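Local coordinates for protein RavA (PDB 6WO6) that is a Legionella pneumophila effector that probably acts in the host cell and is built as an elongated, all-helical chain, at residues N101-I106 / A139-A144; L122-L127 / N156-S161; N130-A135 / A164-H169; G168-V173 / I201-L206. The protein carries 2 engineered substitutions. All coordinates share one frame; numbering follows the deposited sequence.

Contact 1: N101-I106 / A139-A144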
# COMPACT_ATOMS: atom_id res chain seq x y z
N ASN A 101 0.73 -3.53 -15.32
CA ASN A 101 0.25 -4.76 -14.69
C ASN A 101 1.42 -5.67 -14.35
O ASN A 101 1.74 -6.60 -15.11
CB ASN A 101 -0.76 -5.48 -15.59
CG ASN A 101 -2.00 -4.64 -15.86
OD1 ASN A 101 -2.43 -3.86 -15.01
ND2 ASN A 101 -2.57 -4.80 -17.05
N PRO A 102 2.09 -5.44 -13.22
CA PRO A 102 3.14 -6.38 -12.80
C PRO A 102 2.58 -7.72 -12.33
O PRO A 102 3.20 -8.77 -12.56
CB PRO A 102 3.85 -5.63 -11.66
CG PRO A 102 3.38 -4.20 -11.76
CD PRO A 102 2.01 -4.27 -12.33
N HIS A 103 1.42 -7.69 -11.68
CA HIS A 103 0.76 -8.93 -11.28
C HIS A 103 0.52 -9.85 -12.46
O HIS A 103 0.56 -11.07 -12.31
CB HIS A 103 -0.57 -8.61 -10.59
CG HIS A 103 -1.56 -7.94 -11.48
ND1 HIS A 103 -1.55 -6.58 -11.72
CD2 HIS A 103 -2.59 -8.44 -12.20
CE1 HIS A 103 -2.53 -6.28 -12.55
NE2 HIS A 103 -3.18 -7.39 -12.86
N SER A 104 0.26 -9.28 -13.64
CA SER A 104 0.13 -10.10 -14.85
C SER A 104 1.42 -10.86 -15.12
O SER A 104 1.41 -12.07 -15.35
CB SER A 104 -0.25 -9.22 -16.04
OG SER A 104 -1.58 -8.76 -15.94
N MET A 105 2.56 -10.15 -15.09
CA MET A 105 3.84 -10.80 -15.30
C MET A 105 4.08 -11.90 -14.26
O MET A 105 4.65 -12.95 -14.59
CB MET A 105 4.96 -9.76 -15.26
CG MET A 105 6.33 -10.30 -14.89
SD MET A 105 7.61 -9.05 -15.07
CE MET A 105 6.72 -7.57 -14.60
N ILE A 106 3.65 -11.68 -13.02
CA ILE A 106 3.84 -12.71 -12.00
C ILE A 106 2.91 -13.90 -12.23
O ILE A 106 3.28 -15.05 -11.96
CB ILE A 106 3.67 -12.09 -10.60
CG1 ILE A 106 4.75 -11.02 -10.38
CG2 ILE A 106 3.73 -13.16 -9.51
CD1 ILE A 106 5.10 -10.79 -8.93
N ALA A 139 0.07 -4.62 -4.38
CA ALA A 139 -1.21 -4.36 -3.73
C ALA A 139 -2.01 -3.30 -4.47
O ALA A 139 -3.24 -3.35 -4.50
CB ALA A 139 -0.99 -3.94 -2.27
N GLU A 140 -1.32 -2.34 -5.09
CA GLU A 140 -2.03 -1.27 -5.80
C GLU A 140 -2.62 -1.77 -7.11
O GLU A 140 -3.74 -1.38 -7.47
CB GLU A 140 -1.09 -0.10 -6.05
CG GLU A 140 -0.77 0.72 -4.81
CD GLU A 140 0.21 1.85 -5.08
OE1 GLU A 140 0.92 1.80 -6.11
OE2 GLU A 140 0.26 2.80 -4.27
N THR A 141 -1.91 -2.62 -7.85
CA THR A 141 -2.34 -2.96 -9.20
C THR A 141 -3.04 -4.31 -9.33
O THR A 141 -3.73 -4.54 -10.33
CB THR A 141 -1.15 -2.93 -10.17
OG1 THR A 141 -0.28 -4.04 -9.91
CG2 THR A 141 -0.38 -1.63 -10.02
N THR A 142 -2.89 -5.21 -8.36
CA THR A 142 -3.47 -6.55 -8.50
C THR A 142 -4.97 -6.52 -8.24
O THR A 142 -5.40 -6.00 -7.21
CB THR A 142 -2.81 -7.53 -7.53
OG1 THR A 142 -1.39 -7.50 -7.71
CG2 THR A 142 -3.33 -8.94 -7.77
N PRO A 143 -5.79 -7.08 -9.14
CA PRO A 143 -7.21 -7.23 -8.84
C PRO A 143 -7.43 -8.16 -7.65
O PRO A 143 -6.55 -8.94 -7.27
CB PRO A 143 -7.79 -7.84 -10.13
CG PRO A 143 -6.80 -7.48 -11.19
CD PRO A 143 -5.46 -7.49 -10.51
N ALA A 144 -8.62 -8.06 -7.06
CA ALA A 144 -8.91 -8.84 -5.86
C ALA A 144 -8.97 -10.33 -6.16
O ALA A 144 -8.45 -11.14 -5.39
CB ALA A 144 -10.21 -8.36 -5.23
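The first turn of helix 102-107 faces the end of helix 131-141, where the backbone departs from the helix at Thr142; His103 and Thr142 bring their CA atoms to 5.6 Å. His103 carries the contact. Its CG sits between the backbone N and the carbonyl carbon (chi1 64°), which puts the imidazole against the chain leaving helix 131-141. Pro143 CD lies over one face of the His103 ring, 3.6 Å from its centroid, and Thr142 CA over the same face at 3.9 Å, both CH-pi contacts offset toward the rim. Thr141 OG1 meets His103 ND1 through a weak 3.4 Å hydrogen bond, with either partner a possible donor; the same hydroxyl also has a weak bond to Arg137 O, one turn back. Pro102 CD packs against Thr141 OG1 at 3.3 Å. At the root of the histidine, Thr142 OG1 approaches His103 CB to 3.2 Å, but its hydrogen bond goes to Leu138 O. Val150 of helix 147-157 touches both His103 and Thr142. This is helix-end packing in an all-alpha fold: the start of one helix laid against the end of another, with one face of the His103 ring packed on the Thr142-Pro143 step.

Contact 2: L122-L127 / N156-S161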
# COMPACT_ATOMS: atom_id res chain seq x y z
N LEU A 122 20.80 -14.34 -5.95
CA LEU A 122 20.75 -13.10 -6.72
C LEU A 122 19.37 -12.47 -6.66
O LEU A 122 19.24 -11.24 -6.56
CB LEU A 122 21.15 -13.36 -8.17
CG LEU A 122 20.94 -12.17 -9.10
CD1 LEU A 122 21.90 -11.04 -8.76
CD2 LEU A 122 21.07 -12.58 -10.56
N ALA A 123 18.31 -13.29 -6.72
CA ALA A 123 16.96 -12.76 -6.62
C ALA A 123 16.74 -12.07 -5.28
O ALA A 123 16.21 -10.95 -5.23
CB ALA A 123 15.94 -13.88 -6.82
N ILE A 124 17.14 -12.72 -4.19
CA ILE A 124 16.97 -12.13 -2.87
C ILE A 124 17.80 -10.87 -2.73
O ILE A 124 17.38 -9.90 -2.07
CB ILE A 124 17.32 -13.17 -1.78
CG1 ILE A 124 16.44 -14.40 -1.91
CG2 ILE A 124 17.18 -12.56 -0.40
CD1 ILE A 124 14.96 -14.11 -1.81
N ASP A 125 18.99 -10.84 -3.34
CA ASP A 125 19.83 -9.65 -3.25
C ASP A 125 19.24 -8.48 -4.04
O ASP A 125 19.34 -7.32 -3.61
CB ASP A 125 21.25 -9.96 -3.74
CG ASP A 125 21.99 -10.89 -2.80
OD1 ASP A 125 21.69 -10.87 -1.59
OD2 ASP A 125 22.87 -11.65 -3.27
N VAL A 126 18.63 -8.76 -5.19
CA VAL A 126 17.95 -7.71 -5.94
C VAL A 126 16.72 -7.23 -5.17
O VAL A 126 16.40 -6.03 -5.16
CB VAL A 126 17.57 -8.20 -7.35
CG1 VAL A 126 16.74 -7.17 -8.08
CG2 VAL A 126 18.83 -8.51 -8.14
N LEU A 127 16.03 -8.14 -4.49
CA LEU A 127 14.85 -7.76 -3.72
C LEU A 127 15.21 -6.96 -2.48
O LEU A 127 14.38 -6.20 -1.97
CB LEU A 127 14.06 -9.01 -3.32
CG LEU A 127 13.30 -9.71 -4.44
CD1 LEU A 127 12.75 -11.05 -3.96
CD2 LEU A 127 12.18 -8.83 -4.95
N ASN A 156 5.84 -19.77 -3.62
CA ASN A 156 6.48 -20.94 -4.20
C ASN A 156 7.90 -20.65 -4.65
O ASN A 156 8.77 -21.52 -4.57
CB ASN A 156 5.65 -21.48 -5.37
CG ASN A 156 4.32 -22.04 -4.93
OD1 ASN A 156 4.15 -22.47 -3.79
ND2 ASN A 156 3.35 -22.05 -5.85
N ILE A 157 8.16 -19.43 -5.12
CA ILE A 157 9.47 -19.09 -5.67
C ILE A 157 10.39 -18.50 -4.60
O ILE A 157 11.59 -18.79 -4.59
CB ILE A 157 9.29 -18.12 -6.86
CG1 ILE A 157 8.60 -18.85 -8.02
CG2 ILE A 157 10.63 -17.55 -7.29
CD1 ILE A 157 8.36 -17.99 -9.23
N PHE A 158 9.85 -17.70 -3.69
CA PHE A 158 10.62 -17.07 -2.62
C PHE A 158 10.10 -17.55 -1.27
O PHE A 158 9.54 -16.77 -0.49
CB PHE A 158 10.56 -15.55 -2.72
CG PHE A 158 10.96 -15.01 -4.06
CD1 PHE A 158 12.26 -15.16 -4.52
CD2 PHE A 158 10.04 -14.35 -4.86
CE1 PHE A 158 12.63 -14.66 -5.76
CE2 PHE A 158 10.41 -13.85 -6.10
CZ PHE A 158 11.70 -14.01 -6.55
N PRO A 159 10.28 -18.84 -0.95
CA PRO A 159 9.65 -19.39 0.26
C PRO A 159 10.36 -18.90 1.51
O PRO A 159 11.59 -18.91 1.60
CB PRO A 159 9.81 -20.90 0.07
CG PRO A 159 11.05 -21.03 -0.74
CD PRO A 159 11.11 -19.83 -1.65
N GLN A 160 9.56 -18.47 2.49
CA GLN A 160 10.05 -17.99 3.78
C GLN A 160 11.02 -16.82 3.60
O GLN A 160 12.10 -16.79 4.18
CB GLN A 160 10.70 -19.12 4.59
CG GLN A 160 9.78 -20.32 4.82
CD GLN A 160 8.58 -19.98 5.67
OE1 GLN A 160 8.59 -19.00 6.42
NE2 GLN A 160 7.52 -20.78 5.55
N SER A 161 10.61 -15.85 2.79
CA SER A 161 11.41 -14.67 2.52
C SER A 161 10.71 -13.42 3.04
O SER A 161 9.50 -13.40 3.26
CB SER A 161 11.67 -14.53 1.02
OG SER A 161 10.45 -14.50 0.29
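Phe158 is the first residue beyond helix 147-157, in the short turn 158-161 that joins it to helix 162-181, and its ring packs onto helix 120-127 in an all-alpha fold. CA of Ile124 and CA of Phe158 are 8.0 Å apart, so the side chains span the gap. From CB, which points at helix 120-127, CG goes anti to the carbonyl carbon (chi1 -54°). CD1 then meets the tip of Ile124, with Ile124 CD1 4.0 Å from Phe158 CD1 as the two chains slide past each other in opposite directions. One atom further out, Phe158 CE1 takes Ala123 CB at 3.6 Å, a methyl at the edge of the ring and near its plane. At the tip, CZ lies beside Leu127 CD1, which reaches in tip to tip and sits over the centre of one face, 4.0 Å from the centroid of the Phe158 ring and only 8° off its normal, a CH-pi contact. The opposite face is covered by Ile157 CG2, from the residue just before, so the ring is held between two aliphatic groups. Phe116 of helix 115-118 touches Ala123, Ile157 and Phe158. Ile124 CD1 also looks toward Ser161 CB. That serine is the N-cap of the next helix, with a weak bond between its OG and Ala164 N, and it closes the turn: Ser161 OG donates to Phe158 O at 2.6 Å, from 39° above the carbonyl plane.

Contact 3: N130-A135 / A164-H169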
# COMPACT_ATOMS: atom_id res chain seq x y z
N ASN A 130 13.96 -3.46 -1.48
CA ASN A 130 12.88 -3.14 -2.41
C ASN A 130 11.62 -3.95 -2.13
O ASN A 130 10.69 -3.91 -2.94
CB ASN A 130 13.33 -3.36 -3.86
CG ASN A 130 14.42 -2.40 -4.29
OD1 ASN A 130 14.41 -1.22 -3.92
ND2 ASN A 130 15.37 -2.89 -5.08
N GLU A 131 11.57 -4.67 -1.01
CA GLU A 131 10.41 -5.52 -0.72
C GLU A 131 9.17 -4.68 -0.47
O GLU A 131 8.09 -4.99 -0.98
CB GLU A 131 10.70 -6.42 0.47
CG GLU A 131 12.01 -7.21 0.39
CD GLU A 131 13.20 -6.45 0.97
OE1 GLU A 131 13.16 -5.20 0.99
OE2 GLU A 131 14.16 -7.10 1.40
N VAL A 132 9.30 -3.61 0.33
CA VAL A 132 8.14 -2.77 0.64
C VAL A 132 7.60 -2.11 -0.62
O VAL A 132 6.38 -2.08 -0.85
CB VAL A 132 8.51 -1.73 1.71
CG1 VAL A 132 7.37 -0.77 1.94
CG2 VAL A 132 8.89 -2.42 3.01
N ALA A 133 8.48 -1.58 -1.47
CA ALA A 133 8.03 -0.90 -2.67
C ALA A 133 7.29 -1.84 -3.61
O ALA A 133 6.22 -1.51 -4.13
CB ALA A 133 9.22 -0.25 -3.39
N ILE A 134 7.85 -3.04 -3.83
CA ILE A 134 7.23 -3.99 -4.75
C ILE A 134 5.92 -4.51 -4.17
O ILE A 134 4.93 -4.69 -4.90
CB ILE A 134 8.20 -5.14 -5.08
CG1 ILE A 134 9.45 -4.60 -5.79
CG2 ILE A 134 7.52 -6.17 -5.96
CD1 ILE A 134 10.48 -5.67 -6.08
N ALA A 135 5.88 -4.76 -2.86
CA ALA A 135 4.64 -5.21 -2.24
C ALA A 135 3.56 -4.14 -2.35
O ALA A 135 2.39 -4.45 -2.64
CB ALA A 135 4.89 -5.58 -0.78
N ALA A 164 7.95 -12.17 0.44
CA ALA A 164 6.63 -12.80 0.47
C ALA A 164 5.82 -12.33 1.68
O ALA A 164 4.60 -12.11 1.57
CB ALA A 164 6.79 -14.32 0.48
N ALA A 165 6.48 -12.17 2.83
CA ALA A 165 5.79 -11.67 4.01
C ALA A 165 5.26 -10.25 3.78
O ALA A 165 4.12 -9.95 4.14
CB ALA A 165 6.73 -11.70 5.21
N LYS A 166 6.09 -9.39 3.18
CA LYS A 166 5.65 -8.02 2.92
C LYS A 166 4.49 -7.99 1.93
O LYS A 166 3.57 -7.17 2.06
CB LYS A 166 6.81 -7.17 2.40
CG LYS A 166 7.94 -6.97 3.41
CD LYS A 166 7.47 -6.20 4.63
CE LYS A 166 8.58 -6.10 5.66
NZ LYS A 166 8.10 -5.56 6.96
N VAL A 167 4.51 -8.86 0.92
CA VAL A 167 3.41 -8.91 -0.04
C VAL A 167 2.13 -9.35 0.65
O VAL A 167 1.05 -8.78 0.41
CB VAL A 167 3.77 -9.83 -1.22
CG1 VAL A 167 2.52 -10.19 -2.01
CG2 VAL A 167 4.78 -9.14 -2.12
N GLY A 168 2.22 -10.36 1.52
CA GLY A 168 1.05 -10.74 2.30
C GLY A 168 0.51 -9.59 3.13
O GLY A 168 -0.70 -9.36 3.18
N HIS A 169 1.41 -8.83 3.77
CA HIS A 169 0.98 -7.72 4.62
C HIS A 169 0.27 -6.64 3.80
O HIS A 169 -0.80 -6.14 4.20
CB HIS A 169 2.18 -7.14 5.35
CG HIS A 169 2.77 -8.05 6.37
ND1 HIS A 169 4.03 -7.86 6.91
CD2 HIS A 169 2.27 -9.16 6.97
CE1 HIS A 169 4.28 -8.82 7.79
NE2 HIS A 169 3.23 -9.62 7.84
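This is a helix-helix crossing in the all-alpha fold: the start of helix 131-141 passes the N-terminal half of helix 162-181 with 8.6 Å between the axes of the two short segments and a signed angle of -41°. Ala135 permits the close approach, its CA 4.5 Å from the CA of Val167. Ala135 CB points at the partner helix and comes to 3.5 Å from Lys166 O, so here a methyl packs on the backbone of Lys166. The lysine side chain covers the crossing further toward the start of helix 131-141. Its CG is anti to the carbonyl carbon and the chain bends at chi2 (-63°), laying the aliphatic part alongside the other helix: Lys166 CG is 4.1 Å from Glu131 CB, and Lys166 CD lies near Val132 CG2. The charged end leads away from this interface to a salt bridge with Glu202, and the end of Glu131, bent at chi2, also turns away. The side-chain contacts across the crossing are therefore aliphatic. Phe203 rests on Ala135 and Val132, closing one flank, while Phe163 lies against Ile134 and Glu131. On the buried side, Val167 CG2, anti to its own carbonyl carbon, rests 3.8 Å from Ala135 CB.

Contact 4: G168-V173 / I201-L206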
# COMPACT_ATOMS: atom_id res chain seq x y z
N GLY A 168 2.22 -10.36 1.52
CA GLY A 168 1.05 -10.74 2.30
C GLY A 168 0.51 -9.59 3.13
O GLY A 168 -0.70 -9.36 3.18
N HIS A 169 1.41 -8.83 3.77
CA HIS A 169 0.98 -7.72 4.62
C HIS A 169 0.27 -6.64 3.80
O HIS A 169 -0.80 -6.14 4.20
CB HIS A 169 2.18 -7.14 5.35
CG HIS A 169 2.77 -8.05 6.37
ND1 HIS A 169 4.03 -7.86 6.91
CD2 HIS A 169 2.27 -9.16 6.97
CE1 HIS A 169 4.28 -8.82 7.79
NE2 HIS A 169 3.23 -9.62 7.84
N ALA A 170 0.85 -6.26 2.66
CA ALA A 170 0.24 -5.22 1.84
C ALA A 170 -1.10 -5.67 1.28
O ALA A 170 -2.06 -4.88 1.24
CB ALA A 170 1.19 -4.83 0.70
N PHE A 171 -1.20 -6.94 0.87
CA PHE A 171 -2.49 -7.46 0.41
C PHE A 171 -3.53 -7.40 1.51
O PHE A 171 -4.69 -7.04 1.26
CB PHE A 171 -2.33 -8.89 -0.10
CG PHE A 171 -1.86 -8.98 -1.53
CD1 PHE A 171 -2.05 -7.92 -2.40
CD2 PHE A 171 -1.23 -10.12 -1.99
CE1 PHE A 171 -1.62 -8.00 -3.71
CE2 PHE A 171 -0.80 -10.21 -3.31
CZ PHE A 171 -1.00 -9.15 -4.17
N ALA A 172 -3.15 -7.75 2.74
CA ALA A 172 -4.09 -7.70 3.86
C ALA A 172 -4.57 -6.27 4.11
O ALA A 172 -5.76 -6.04 4.33
CB ALA A 172 -3.44 -8.27 5.12
N VAL A 173 -3.64 -5.31 4.09
CA VAL A 173 -4.03 -3.92 4.33
C VAL A 173 -4.98 -3.43 3.24
O VAL A 173 -5.98 -2.76 3.53
CB VAL A 173 -2.78 -3.03 4.45
CG1 VAL A 173 -3.17 -1.56 4.38
CG2 VAL A 173 -2.06 -3.31 5.76
N ILE A 201 1.47 1.44 8.68
CA ILE A 201 2.46 2.50 8.51
C ILE A 201 3.38 2.19 7.33
O ILE A 201 3.67 3.07 6.51
CB ILE A 201 3.26 2.69 9.81
CG1 ILE A 201 2.34 3.25 10.91
CG2 ILE A 201 4.45 3.61 9.59
CD1 ILE A 201 3.00 3.37 12.26
N GLU A 202 3.84 0.94 7.22
CA GLU A 202 4.76 0.57 6.15
C GLU A 202 4.14 0.78 4.77
O GLU A 202 4.85 1.10 3.82
CB GLU A 202 5.19 -0.89 6.30
CG GLU A 202 6.53 -1.08 7.01
CD GLU A 202 6.93 -2.54 7.12
OE1 GLU A 202 6.12 -3.41 6.74
OE2 GLU A 202 8.06 -2.82 7.58
N PHE A 203 2.82 0.60 4.65
CA PHE A 203 2.12 0.71 3.38
C PHE A 203 1.08 1.82 3.42
O PHE A 203 -0.03 1.67 2.91
CB PHE A 203 1.47 -0.63 3.01
CG PHE A 203 2.44 -1.76 2.87
CD1 PHE A 203 3.23 -1.89 1.74
CD2 PHE A 203 2.57 -2.71 3.88
CE1 PHE A 203 4.13 -2.94 1.61
CE2 PHE A 203 3.46 -3.76 3.76
CZ PHE A 203 4.24 -3.87 2.62
N ALA A 204 1.44 2.96 4.01
CA ALA A 204 0.48 4.05 4.21
C ALA A 204 -0.05 4.62 2.91
O ALA A 204 -1.17 5.16 2.90
CB ALA A 204 1.12 5.16 5.04
N SER A 205 0.70 4.50 1.81
CA SER A 205 0.22 5.00 0.52
C SER A 205 -1.10 4.34 0.12
O SER A 205 -1.89 4.94 -0.60
CB SER A 205 1.27 4.77 -0.56
OG SER A 205 2.53 5.27 -0.17
N LEU A 206 -1.34 3.11 0.60
CA LEU A 206 -2.59 2.42 0.29
C LEU A 206 -3.81 3.16 0.82
O LEU A 206 -4.92 2.92 0.32
CB LEU A 206 -2.56 1.00 0.86
CG LEU A 206 -1.60 0.03 0.18
CD1 LEU A 206 -1.75 -1.36 0.77
CD2 LEU A 206 -1.85 0.02 -1.32
O HOH W 1 4.50 -5.05 7.71
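CH-pi packing dominates where helix 197-202 runs out at Phe203 beside the middle of helix 162-181. Ala170 CB stands over the centre of the Phe203 ring, 3.6 Å from the centroid and 10° off the normal, with CE1 the closest of the ring atoms. Phe203 CG is anti to its carbonyl carbon (chi1 -60°), which swings the ring flat onto the alanine; the CE2 corner of Phe203 also reaches His169 CB at 3.9 Å. Aliphatic contacts follow one turn further along. Leu206, in the short 3-10 segment 204-206, sends CD1 obliquely across to Val173 CG1, also at 3.9 Å, and Leu206 CD1 lies 3.6 Å from Ala170 O as well. Leu206 N bonds to Phe203 O within the 3-10 turn, and the CB atoms of both residues point toward helix 162-181. The polar part is a single water beside the packing. His169 ND1 gives it a weak 3.0 Å bond, and the water in turn donates to Glu202 OE1 at 2.5 Å, relaying between the two side chains; OE2 is the oxygen used by Lys166. Helix 131-141 runs alongside, its Ala135, Leu136, Ala139 and Glu140 touching Phe203, Leu206 and Ala170, while Phe171 points away from this interface toward helix 147-157.

From the N terminus, contact 1 opens at 101-106 and closes on 139-144, folding back 32 mostly helical residues. Contacts 2 and 3 open inside that span and close after it, so the first three cross one another and interlock helices 102-107, 120-127, 131-141, 147-157 and 162-181. Contact 4 begins on Gly168 and His169, where contact 3 ends, and lies in series with contacts 1 and 2, extending the array to helix 197-202. Contact 3 adjoins contact 1 along helix 131-141 and touches both others: Leu127 of contact 2 meets its Ile134, and its Lys166 bridges to Glu202 of contact 4, the two centres about 8 Å apart. Contacts 1 and 4 touch through Ala139 and Phe171.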